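Local coordinates for methyltransferase WBDD (Escherichia coli, PDB 4AZS), which probably phosphorylates and methylates the growing O9a O-antigen polysaccharide, acting as a bifunctional kinase and methyltransferase that regulates chain length, at residues Leu174-Glu179 with Pro215-Leu220; Tyr268-His273 with Asn313-Trp318; Gln401-Phe406 with Trp450-Leu455. All coordinates share one frame; numbering follows the deposited sequence.

Contact 1 of 3, residues Leu174-Glu179 with Pro215-Leu220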
loop_
_atom_site.group_PDB
_atom_site.type_symbol
_atom_site.label_atom_id
_atom_site.label_comp_id
_atom_site.label_asym_id
_atom_site.label_seq_id
_atom_site.Cartn_x
_atom_site.Cartn_y
_atom_site.Cartn_z
ATOM N N LEU A 174 -37.494 0.392 -15.202
ATOM C CA LEU A 174 -36.209 0.671 -14.605
ATOM C C LEU A 174 -36.235 0.644 -13.087
ATOM O O LEU A 174 -37.051 1.303 -12.448
ATOM C CB LEU A 174 -35.757 2.039 -15.076
ATOM C CG LEU A 174 -35.555 2.120 -16.594
ATOM C CD1 LEU A 174 -35.362 3.577 -16.970
ATOM C CD2 LEU A 174 -34.370 1.299 -17.073
ATOM N N ALA A 175 -35.323 -0.125 -12.516
ATOM C CA ALA A 175 -35.138 -0.149 -11.085
ATOM C C ALA A 175 -34.580 1.195 -10.639
ATOM O O ALA A 175 -33.976 1.928 -11.438
ATOM C CB ALA A 175 -34.203 -1.268 -10.661
ATOM N N VAL A 176 -34.769 1.503 -9.360
ATOM C CA VAL A 176 -34.425 2.830 -8.848
ATOM C C VAL A 176 -33.681 2.761 -7.537
ATOM O O VAL A 176 -33.822 1.790 -6.770
ATOM C CB VAL A 176 -35.674 3.690 -8.622
ATOM C CG1 VAL A 176 -36.308 4.006 -9.955
ATOM C CG2 VAL A 176 -36.629 2.964 -7.718
ATOM N N LYS A 177 -32.926 3.823 -7.277
ATOM C CA LYS A 177 -32.057 3.864 -6.124
ATOM C C LYS A 177 -32.825 3.816 -4.794
ATOM O O LYS A 177 -32.249 3.434 -3.790
ATOM C CB LYS A 177 -31.120 5.067 -6.169
ATOM C CG LYS A 177 -31.703 6.344 -5.633
ATOM C CD LYS A 177 -30.594 7.370 -5.350
ATOM C CE LYS A 177 -31.163 8.719 -4.864
ATOM N NZ LYS A 177 -32.372 9.174 -5.627
ATOM N N GLU A 178 -34.119 4.154 -4.787
ATOM C CA GLU A 178 -34.884 4.121 -3.528
ATOM C C GLU A 178 -35.200 2.684 -3.095
ATOM O O GLU A 178 -35.654 2.451 -2.006
ATOM C CB GLU A 178 -36.199 4.924 -3.683
ATOM C CG GLU A 178 -35.983 6.425 -3.751
ATOM C CD GLU A 178 -35.350 6.920 -5.079
ATOM O OE1 GLU A 178 -35.459 6.288 -6.153
ATOM O OE2 GLU A 178 -34.749 7.992 -5.042
ATOM N N GLU A 179 -35.045 1.713 -3.985
ATOM C CA GLU A 179 -35.205 0.336 -3.591
ATOM C C GLU A 179 -34.187 0.046 -2.487
ATOM O O GLU A 179 -33.102 0.627 -2.429
ATOM C CB GLU A 179 -35.098 -0.562 -4.818
ATOM C CG GLU A 179 -36.252 -0.306 -5.788
ATOM C CD GLU A 179 -36.307 -1.310 -6.926
ATOM O OE1 GLU A 179 -36.625 -2.491 -6.659
ATOM O OE2 GLU A 179 -35.983 -0.897 -8.077
ATOM N N PRO A 215 -42.003 1.178 -6.166
ATOM C CA PRO A 215 -42.359 0.762 -7.482
ATOM C C PRO A 215 -41.287 1.160 -8.521
ATOM O O PRO A 215 -40.439 2.031 -8.268
ATOM C CB PRO A 215 -43.680 1.505 -7.729
ATOM C CG PRO A 215 -43.518 2.806 -7.009
ATOM C CD PRO A 215 -42.738 2.406 -5.760
ATOM N N ARG A 216 -41.328 0.514 -9.671
ATOM C CA ARG A 216 -40.459 0.830 -10.773
ATOM C C ARG A 216 -41.266 1.511 -11.888
ATOM O O ARG A 216 -42.303 1.005 -12.328
ATOM C CB ARG A 216 -39.782 -0.425 -11.299
ATOM C CG ARG A 216 -38.863 -1.090 -10.311
ATOM C CD ARG A 216 -38.165 -2.310 -10.900
ATOM N NE ARG A 216 -37.224 -2.779 -9.902
ATOM C CZ ARG A 216 -36.776 -4.021 -9.803
ATOM N NH1 ARG A 216 -37.099 -4.916 -10.715
ATOM N NH2 ARG A 216 -36.044 -4.365 -8.758
ATOM N N PRO A 217 -40.767 2.645 -12.364
ATOM C CA PRO A 217 -41.372 3.341 -13.470
ATOM C C PRO A 217 -41.100 2.610 -14.809
ATOM O O PRO A 217 -40.066 1.947 -14.983
ATOM C CB PRO A 217 -40.697 4.731 -13.403
ATOM C CG PRO A 217 -39.323 4.405 -12.921
ATOM C CD PRO A 217 -39.521 3.306 -11.922
ATOM N N MET A 218 -42.085 2.656 -15.681
ATOM C CA MET A 218 -41.999 2.177 -17.041
ATOM C C MET A 218 -42.043 3.401 -17.963
ATOM O O MET A 218 -42.958 4.216 -17.855
ATOM C CB MET A 218 -43.199 1.281 -17.330
ATOM C CG MET A 218 -43.193 0.705 -18.714
ATOM S SD MET A 218 -44.473 -0.514 -19.102
ATOM C CE MET A 218 -43.865 -1.888 -18.163
ATOM N N TYR A 219 -41.068 3.496 -18.850
ATOM C CA TYR A 219 -40.945 4.551 -19.836
ATOM C C TYR A 219 -41.106 4.033 -21.249
ATOM O O TYR A 219 -40.708 2.935 -21.569
ATOM C CB TYR A 219 -39.564 5.185 -19.717
ATOM C CG TYR A 219 -39.406 6.011 -18.438
ATOM C CD1 TYR A 219 -39.914 7.322 -18.353
ATOM C CD2 TYR A 219 -38.862 5.443 -17.285
ATOM C CE1 TYR A 219 -39.810 8.038 -17.166
ATOM C CE2 TYR A 219 -38.757 6.168 -16.104
ATOM C CZ TYR A 219 -39.207 7.442 -16.074
ATOM O OH TYR A 219 -39.119 8.097 -14.909
ATOM N N LEU A 220 -41.707 4.851 -22.077
ATOM C CA LEU A 220 -41.805 4.646 -23.492
ATOM C C LEU A 220 -40.839 5.638 -24.133
ATOM O O LEU A 220 -40.907 6.847 -23.882
ATOM C CB LEU A 220 -43.217 4.974 -23.933
ATOM C CG LEU A 220 -43.526 4.802 -25.402
ATOM C CD1 LEU A 220 -43.329 3.390 -25.903
ATOM C CD2 LEU A 220 -44.961 5.232 -25.628
#
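Where the S-adenosylmethionine-binding domain brings strand 216-222 against the end of strand 169-173, Arg216 and Glu179 form a two-pronged salt bridge. Arg216 grips the carboxylate side-on: NE reaches OE2 of Glu179 at 2.9 Å with an almost straight N-H (171°), and NH2 meets OE1 of Glu179, also at 2.9 Å but more bent (144°). The two flat groups are not coplanar, their planes being 50° apart. OE1 offers its syn lone pair, whereas the NE of Arg216 lies somewhat out of the carboxylate plane. Glu179 OE2 is gripped a second time, on its anti lone pair, by Val176 N (3.0 Å), so the acid at the end of the type I turn from Val176 to Glu179 is tied both to its own loop and to the arginine, which limits its rotation. The strand order here is that of a class I, Rossmann-like methyltransferase, in which an antiparallel seventh strand, 216-222, is inserted between the fifth, 169-173, and the sixth, 200-207, and the bond from Leu174 N to Pro217 O (3.0 Å) carries that pairing just past the end of the fifth. Arg216 is stretched from CG to NE along this loop, and Ala175 CB rests over one face of its guanidinium, 3.5 Å from NE. NH1 bonds Ser142 in turn, and the side chain lies about 5 Å from the bound S-adenosylmethionine, a neighbour of the cofactor site. On the apolar side, Val176 CG1 packs on Pro217 CD at 3.8 Å. Farther along, the Leu174 and Tyr219 side chains cross nearly at right angles, with Leu174 CD1 4.0 Å from Tyr219 CD2.

Contact 2 of 3, residues Tyr268-His273 with Asn313-Trp318. With SO4 (sulfate ion), chain N.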
loop_
_atom_site.group_PDB
_atom_site.type_symbol
_atom_site.label_atom_id
_atom_site.label_comp_id
_atom_site.label_asym_id
_atom_site.label_seq_id
_atom_site.Cartn_x
_atom_site.Cartn_y
_atom_site.Cartn_z
ATOM N N TYR A 268 -42.063 19.001 -19.805
ATOM C CA TYR A 268 -41.990 18.240 -18.595
ATOM C C TYR A 268 -42.368 19.164 -17.438
ATOM O O TYR A 268 -41.861 20.274 -17.322
ATOM C CB TYR A 268 -40.588 17.672 -18.437
ATOM C CG TYR A 268 -40.314 16.621 -19.477
ATOM C CD1 TYR A 268 -40.874 15.359 -19.371
ATOM C CD2 TYR A 268 -39.537 16.892 -20.589
ATOM C CE1 TYR A 268 -40.629 14.379 -20.328
ATOM C CE2 TYR A 268 -39.282 15.915 -21.555
ATOM C CZ TYR A 268 -39.822 14.655 -21.408
ATOM O OH TYR A 268 -39.626 13.688 -22.380
ATOM N N TYR A 269 -43.327 18.722 -16.636
ATOM C CA TYR A 269 -43.684 19.360 -15.376
ATOM C C TYR A 269 -42.856 18.705 -14.266
ATOM O O TYR A 269 -42.498 19.328 -13.290
ATOM C CB TYR A 269 -45.160 19.111 -15.098
ATOM C CG TYR A 269 -46.087 19.528 -16.163
ATOM C CD1 TYR A 269 -45.736 20.505 -17.055
ATOM C CD2 TYR A 269 -47.363 18.966 -16.271
ATOM C CE1 TYR A 269 -46.595 20.908 -18.037
ATOM C CE2 TYR A 269 -48.253 19.402 -17.258
ATOM C CZ TYR A 269 -47.856 20.369 -18.128
ATOM O OH TYR A 269 -48.669 20.845 -19.132
ATOM N N ASP A 270 -42.620 17.403 -14.419
ATOM C CA ASP A 270 -41.876 16.577 -13.457
ATOM C C ASP A 270 -40.514 16.351 -14.135
ATOM O O ASP A 270 -40.467 15.776 -15.271
ATOM C CB ASP A 270 -42.659 15.269 -13.282
ATOM C CG ASP A 270 -41.931 14.205 -12.452
ATOM O OD1 ASP A 270 -40.699 14.352 -12.204
ATOM O OD2 ASP A 270 -42.644 13.232 -12.055
ATOM N N MET A 271 -39.451 16.873 -13.512
ATOM C CA MET A 271 -38.075 16.756 -14.041
ATOM C C MET A 271 -37.173 16.136 -12.994
ATOM O O MET A 271 -37.486 16.228 -11.828
ATOM C CB MET A 271 -37.519 18.108 -14.430
ATOM C CG MET A 271 -37.987 18.582 -15.799
ATOM S SD MET A 271 -37.236 17.727 -17.222
ATOM C CE MET A 271 -35.662 18.577 -17.304
ATOM N N PRO A 272 -36.044 15.503 -13.408
ATOM C CA PRO A 272 -35.171 14.928 -12.389
ATOM C C PRO A 272 -34.360 15.982 -11.659
ATOM O O PRO A 272 -34.333 17.138 -12.074
ATOM C CB PRO A 272 -34.236 14.008 -13.190
ATOM C CG PRO A 272 -34.223 14.556 -14.578
ATOM C CD PRO A 272 -35.598 15.151 -14.779
ATOM N N HIS A 273 -33.723 15.561 -10.565
ATOM C CA HIS A 273 -32.667 16.341 -9.895
ATOM C C HIS A 273 -33.219 17.617 -9.343
ATOM O O HIS A 273 -34.357 17.654 -8.894
ATOM C CB HIS A 273 -31.486 16.574 -10.847
ATOM C CG HIS A 273 -31.028 15.312 -11.552
ATOM N ND1 HIS A 273 -31.206 15.107 -12.886
ATOM C CD2 HIS A 273 -30.420 14.157 -11.048
ATOM C CE1 HIS A 273 -30.712 13.897 -13.213
ATOM N NE2 HIS A 273 -30.234 13.318 -12.082
ATOM N N ASN A 313 -50.824 15.548 -18.288
ATOM C CA ASN A 313 -50.949 14.658 -17.147
ATOM C C ASN A 313 -49.970 15.110 -16.040
ATOM O O ASN A 313 -49.445 16.214 -16.116
ATOM C CB ASN A 313 -50.730 13.232 -17.615
ATOM C CG ASN A 313 -49.317 12.985 -18.058
ATOM O OD1 ASN A 313 -48.402 13.704 -17.698
ATOM N ND2 ASN A 313 -49.126 11.937 -18.828
ATOM N N ALA A 314 -49.731 14.292 -15.027
ATOM C CA ALA A 314 -48.993 14.761 -13.854
ATOM C C ALA A 314 -47.557 15.137 -14.210
ATOM O O ALA A 314 -47.025 16.080 -13.669
ATOM C CB ALA A 314 -48.979 13.692 -12.777
ATOM N N GLN A 315 -46.978 14.426 -15.147
ATOM C CA GLN A 315 -45.542 14.535 -15.477
ATOM C C GLN A 315 -45.219 15.571 -16.519
ATOM O O GLN A 315 -44.150 16.173 -16.499
ATOM C CB GLN A 315 -45.018 13.214 -16.040
ATOM C CG GLN A 315 -44.960 12.131 -14.993
ATOM C CD GLN A 315 -46.327 11.501 -14.704
ATOM O OE1 GLN A 315 -46.681 11.281 -13.552
ATOM N NE2 GLN A 315 -47.056 11.154 -15.746
ATOM N N SER A 316 -46.145 15.763 -17.431
ATOM C CA SER A 316 -45.893 16.539 -18.635
ATOM C C SER A 316 -47.174 16.875 -19.380
ATOM O O SER A 316 -48.271 16.373 -19.086
ATOM C CB SER A 316 -45.047 15.692 -19.581
ATOM O OG SER A 316 -45.757 14.510 -19.888
ATOM N N GLY A 317 -47.001 17.704 -20.380
ATOM C CA GLY A 317 -48.063 18.071 -21.278
ATOM C C GLY A 317 -47.500 18.272 -22.661
ATOM O O GLY A 317 -46.300 18.547 -22.822
ATOM N N TRP A 318 -48.365 18.135 -23.652
ATOM C CA TRP A 318 -47.956 18.246 -25.016
ATOM C C TRP A 318 -49.009 18.889 -25.866
ATOM O O TRP A 318 -50.222 18.856 -25.563
ATOM C CB TRP A 318 -47.620 16.863 -25.570
ATOM C CG TRP A 318 -48.760 15.925 -25.406
ATOM C CD1 TRP A 318 -49.798 15.695 -26.297
ATOM C CD2 TRP A 318 -49.075 15.141 -24.221
ATOM N NE1 TRP A 318 -50.683 14.794 -25.781
ATOM C CE2 TRP A 318 -50.307 14.425 -24.526
ATOM C CE3 TRP A 318 -48.456 14.936 -22.984
ATOM C CZ2 TRP A 318 -50.903 13.557 -23.604
ATOM C CZ3 TRP A 318 -49.052 14.056 -22.067
ATOM C CH2 TRP A 318 -50.254 13.379 -22.376
HETATM S S SO4 N . -52.693 12.154 -13.988
HETATM O O1 SO4 N . -52.503 13.024 -12.788
HETATM O O2 SO4 N . -53.655 11.081 -13.612
HETATM O O3 SO4 N . -51.443 11.553 -14.506
HETATM O O4 SO4 N . -53.268 13.004 -15.055
#
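Two successive backbone amides, those of Tyr269 and Asp270, converge on the single carbonyl oxygen of Gln315. Tyr269 N lies 2.7 Å and Asp270 N 2.9 Å from Gln315 O, both approaching from the same face of the carbonyl plane, tilted about 30° from it. Following the antiparallel, non-hydrogen-bonded pair Tyr268 and Ser316, this matches a classic beta bulge, with which strand 262-268 leaves the kinase-domain sheet. The Tyr269 ring lies flat across the backbone of strand 316-322: Ser316 C is 3.5 Å from Tyr269 CE2 and, with Gly317 N, covers one face near the rim, while Ala314 O sits at the edge. The Tyr269 hydroxyl bonds Glu312. On the hairpin, Asn313 OD1 accepts from Gln315 N (3.0 Å), an Asx turn, extended to an Asx motif by Ser316 N (3.1 Å); Ala314 N holds a sulfate, probably from the crystallisation liquor. With CG anti to its own N (chi1 172°), Asp270 runs alongside Gln315, and Ser23 of the second subunit bonds both Asp270 OD2 and Gln315 OE1. Salt-bridged to Arg192 through OD1, Asp270 probably stays ionised while its other oxygen serves the subunit interface.

Contact 3 of 3, residues Gln401-Phe406 with Trp450-Leu455. Unlike the reference sequence in segment 450-455: Val453 (reference Ala).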
loop_
_atom_site.group_PDB
_atom_site.type_symbol
_atom_site.label_atom_id
_atom_site.label_comp_id
_atom_site.label_asym_id
_atom_site.label_seq_id
_atom_site.Cartn_x
_atom_site.Cartn_y
_atom_site.Cartn_z
ATOM N N GLN A 401 -44.218 49.263 -22.488
ATOM C CA GLN A 401 -42.858 49.653 -22.093
ATOM C C GLN A 401 -41.849 48.606 -22.549
ATOM O O GLN A 401 -40.860 48.938 -23.210
ATOM C CB GLN A 401 -42.745 49.865 -20.565
ATOM C CG GLN A 401 -41.344 50.256 -20.069
ATOM C CD GLN A 401 -41.025 51.750 -20.180
ATOM O OE1 GLN A 401 -41.588 52.460 -21.009
ATOM N NE2 GLN A 401 -40.112 52.229 -19.332
ATOM N N SER A 402 -42.098 47.348 -22.206
ATOM C CA SER A 402 -41.237 46.263 -22.696
ATOM C C SER A 402 -41.174 46.250 -24.222
ATOM O O SER A 402 -40.126 45.985 -24.810
ATOM C CB SER A 402 -41.746 44.914 -22.242
ATOM O OG SER A 402 -43.015 44.776 -22.796
ATOM N N PHE A 403 -42.285 46.554 -24.877
ATOM C CA PHE A 403 -42.251 46.494 -26.308
ATOM C C PHE A 403 -41.210 47.487 -26.845
ATOM O O PHE A 403 -40.681 47.317 -27.952
ATOM C CB PHE A 403 -43.625 46.741 -26.918
ATOM C CG PHE A 403 -43.674 46.398 -28.375
ATOM C CD1 PHE A 403 -43.901 45.084 -28.786
ATOM C CD2 PHE A 403 -43.405 47.349 -29.325
ATOM C CE1 PHE A 403 -43.902 44.747 -30.116
ATOM C CE2 PHE A 403 -43.410 47.013 -30.672
ATOM C CZ PHE A 403 -43.647 45.704 -31.069
ATOM N N PHE A 404 -40.897 48.519 -26.058
ATOM C CA PHE A 404 -39.872 49.468 -26.471
ATOM C C PHE A 404 -38.498 48.850 -26.375
ATOM O O PHE A 404 -37.614 49.152 -27.177
ATOM C CB PHE A 404 -39.910 50.729 -25.609
ATOM C CG PHE A 404 -41.168 51.511 -25.756
ATOM C CD1 PHE A 404 -41.643 51.843 -27.023
ATOM C CD2 PHE A 404 -41.856 51.951 -24.638
ATOM C CE1 PHE A 404 -42.795 52.585 -27.174
ATOM C CE2 PHE A 404 -43.011 52.701 -24.777
ATOM C CZ PHE A 404 -43.486 53.002 -26.047
ATOM N N VAL A 405 -38.328 48.001 -25.378
ATOM C CA VAL A 405 -37.082 47.299 -25.193
ATOM C C VAL A 405 -36.885 46.321 -26.354
ATOM O O VAL A 405 -35.874 46.400 -27.071
ATOM C CB VAL A 405 -37.037 46.589 -23.831
ATOM C CG1 VAL A 405 -35.751 45.796 -23.702
ATOM C CG2 VAL A 405 -37.139 47.610 -22.702
ATOM N N PHE A 406 -37.851 45.422 -26.541
ATOM C CA PHE A 406 -37.937 44.610 -27.764
ATOM C C PHE A 406 -37.463 45.429 -28.962
ATOM O O PHE A 406 -36.564 45.004 -29.701
ATOM C CB PHE A 406 -39.376 44.110 -28.009
ATOM C CG PHE A 406 -39.541 43.281 -29.267
ATOM C CD1 PHE A 406 -39.003 42.010 -29.358
ATOM C CD2 PHE A 406 -40.267 43.751 -30.339
ATOM C CE1 PHE A 406 -39.167 41.238 -30.487
ATOM C CE2 PHE A 406 -40.442 42.975 -31.479
ATOM C CZ PHE A 406 -39.887 41.716 -31.554
ATOM N N TRP A 450 -51.890 54.691 -23.238
ATOM C CA TRP A 450 -50.910 53.755 -23.788
ATOM C C TRP A 450 -51.559 52.407 -24.019
ATOM O O TRP A 450 -52.118 51.823 -23.081
ATOM C CB TRP A 450 -49.749 53.538 -22.845
ATOM C CG TRP A 450 -48.801 54.681 -22.731
ATOM C CD1 TRP A 450 -49.064 56.015 -22.920
ATOM C CD2 TRP A 450 -47.387 54.617 -22.348
ATOM N NE1 TRP A 450 -47.948 56.752 -22.692
ATOM C CE2 TRP A 450 -46.914 55.982 -22.328
ATOM C CE3 TRP A 450 -46.508 53.593 -22.012
ATOM C CZ2 TRP A 450 -45.606 56.301 -22.015
ATOM C CZ3 TRP A 450 -45.199 53.922 -21.672
ATOM C CH2 TRP A 450 -44.751 55.242 -21.696
ATOM N N ASN A 451 -51.525 51.926 -25.261
ATOM C CA ASN A 451 -52.066 50.579 -25.597
ATOM C C ASN A 451 -51.630 50.244 -26.983
ATOM O O ASN A 451 -50.915 51.044 -27.598
ATOM C CB ASN A 451 -53.583 50.515 -25.465
ATOM C CG ASN A 451 -54.295 51.440 -26.425
ATOM O OD1 ASN A 451 -53.904 51.593 -27.563
ATOM N ND2 ASN A 451 -55.341 52.066 -25.958
ATOM N N PHE A 452 -51.937 49.028 -27.445
ATOM C CA PHE A 452 -51.298 48.573 -28.692
ATOM C C PHE A 452 -51.942 49.146 -29.920
ATOM O O PHE A 452 -51.279 49.318 -30.907
ATOM C CB PHE A 452 -51.164 47.064 -28.751
ATOM C CG PHE A 452 -50.056 46.545 -27.889
ATOM C CD1 PHE A 452 -48.767 46.452 -28.384
ATOM C CD2 PHE A 452 -50.287 46.227 -26.557
ATOM C CE1 PHE A 452 -47.734 45.973 -27.577
ATOM C CE2 PHE A 452 -49.256 45.728 -25.748
ATOM C CZ PHE A 452 -47.982 45.618 -26.262
ATOM N N VAL A 453 -53.199 49.528 -29.824
ATOM C CA VAL A 453 -53.862 50.263 -30.884
ATOM C C VAL A 453 -53.172 51.593 -31.133
ATOM O O VAL A 453 -52.919 51.977 -32.286
ATOM C CB VAL A 453 -55.326 50.484 -30.535
ATOM C CG1 VAL A 453 -55.954 51.487 -31.491
ATOM C CG2 VAL A 453 -56.061 49.141 -30.615
ATOM N N LEU A 454 -52.788 52.260 -30.045
ATOM C CA LEU A 454 -52.071 53.555 -30.160
ATOM C C LEU A 454 -50.667 53.369 -30.694
ATOM O O LEU A 454 -50.188 54.138 -31.544
ATOM C CB LEU A 454 -52.028 54.288 -28.799
ATOM C CG LEU A 454 -51.397 55.709 -28.835
ATOM C CD1 LEU A 454 -52.388 56.833 -28.520
ATOM C CD2 LEU A 454 -50.326 55.671 -27.783
ATOM N N LEU A 455 -49.992 52.370 -30.165
ATOM C CA LEU A 455 -48.643 52.046 -30.603
ATOM C C LEU A 455 -48.616 51.786 -32.101
ATOM O O LEU A 455 -47.723 52.288 -32.810
ATOM C CB LEU A 455 -48.150 50.811 -29.858
ATOM C CG LEU A 455 -46.688 50.668 -29.477
ATOM C CD1 LEU A 455 -46.200 51.903 -28.787
ATOM C CD2 LEU A 455 -46.485 49.496 -28.533
#
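The bond of 2.8 Å from Leu454 N to Asn451 OD1, fairly straight at 158°, caps the helix whose first turn sets Phe452 and Leu455 against Phe403. Asn451 is thus the N-cap of helix 452-460, and just beyond it Glu356 of helix 341-357 accepts from Phe452 N, tying this start to a third element. From the capped turn, Phe452 directs the edge of its ring toward the face of Phe403 in an offset edge-to-face pair, with centroids 6.0 Å apart and planes at 88°; Phe452 CE1 comes within 4.1 Å of Phe403 CD1. This is packing in the C-terminal lobe of the kinase domain, between helix 397-410 and helix 452-460, made wholly by side chains: even the nearest CA atoms, of Gln401 and Trp450, are 9.2 Å apart. Leu455 works as a fork between two phenylalanines of helix 397-410: its CD2 meets Phe403 CD2 at 3.8 Å, and its CD1 meets Phe404 CE1, again at 3.8 Å. Successive on the helix, the two rings already leave in different directions; Phe403 has CG anti to its N (chi1 -168°), whereas CG of Phe404 lies beside its own N. Trp450 closes the other flank, bringing CZ3 to the edge of the Phe404 ring, 4.0 Å from CE2. Gln401 runs alongside the indole and places OE1 at its edge, 4.0 Å from the same CZ3 of Trp450. That oxygen is buried without a polar partner in the model, whereas NE2 bonds Glu483 of helix 475-485, and Trp450 NE1 is taken up by Glu445 O.

Overall arrangement
Followed from the N terminus, the three contacts come strictly in series: none nests in or crosses another. Contact 1 closes the excursion that leaves strand 169-173, passes through strand 200-207 and returns on strand 216-222, completing the methyltransferase sheet. Contact 2 then closes the segment that runs through helix 278-296 and strand 307-312, at the end of the five-stranded kinase sheet nearer the methyltransferase, where the two domains meet; its centre is 16 Å from that of contact 1. Contact 3, about 50 Å between centres from contact 1 and across the chain's centre from it, joins helices 397-410 and 452-460, which precede and follow helix 435-443 in the chain, far out in the kinase's helical lobe.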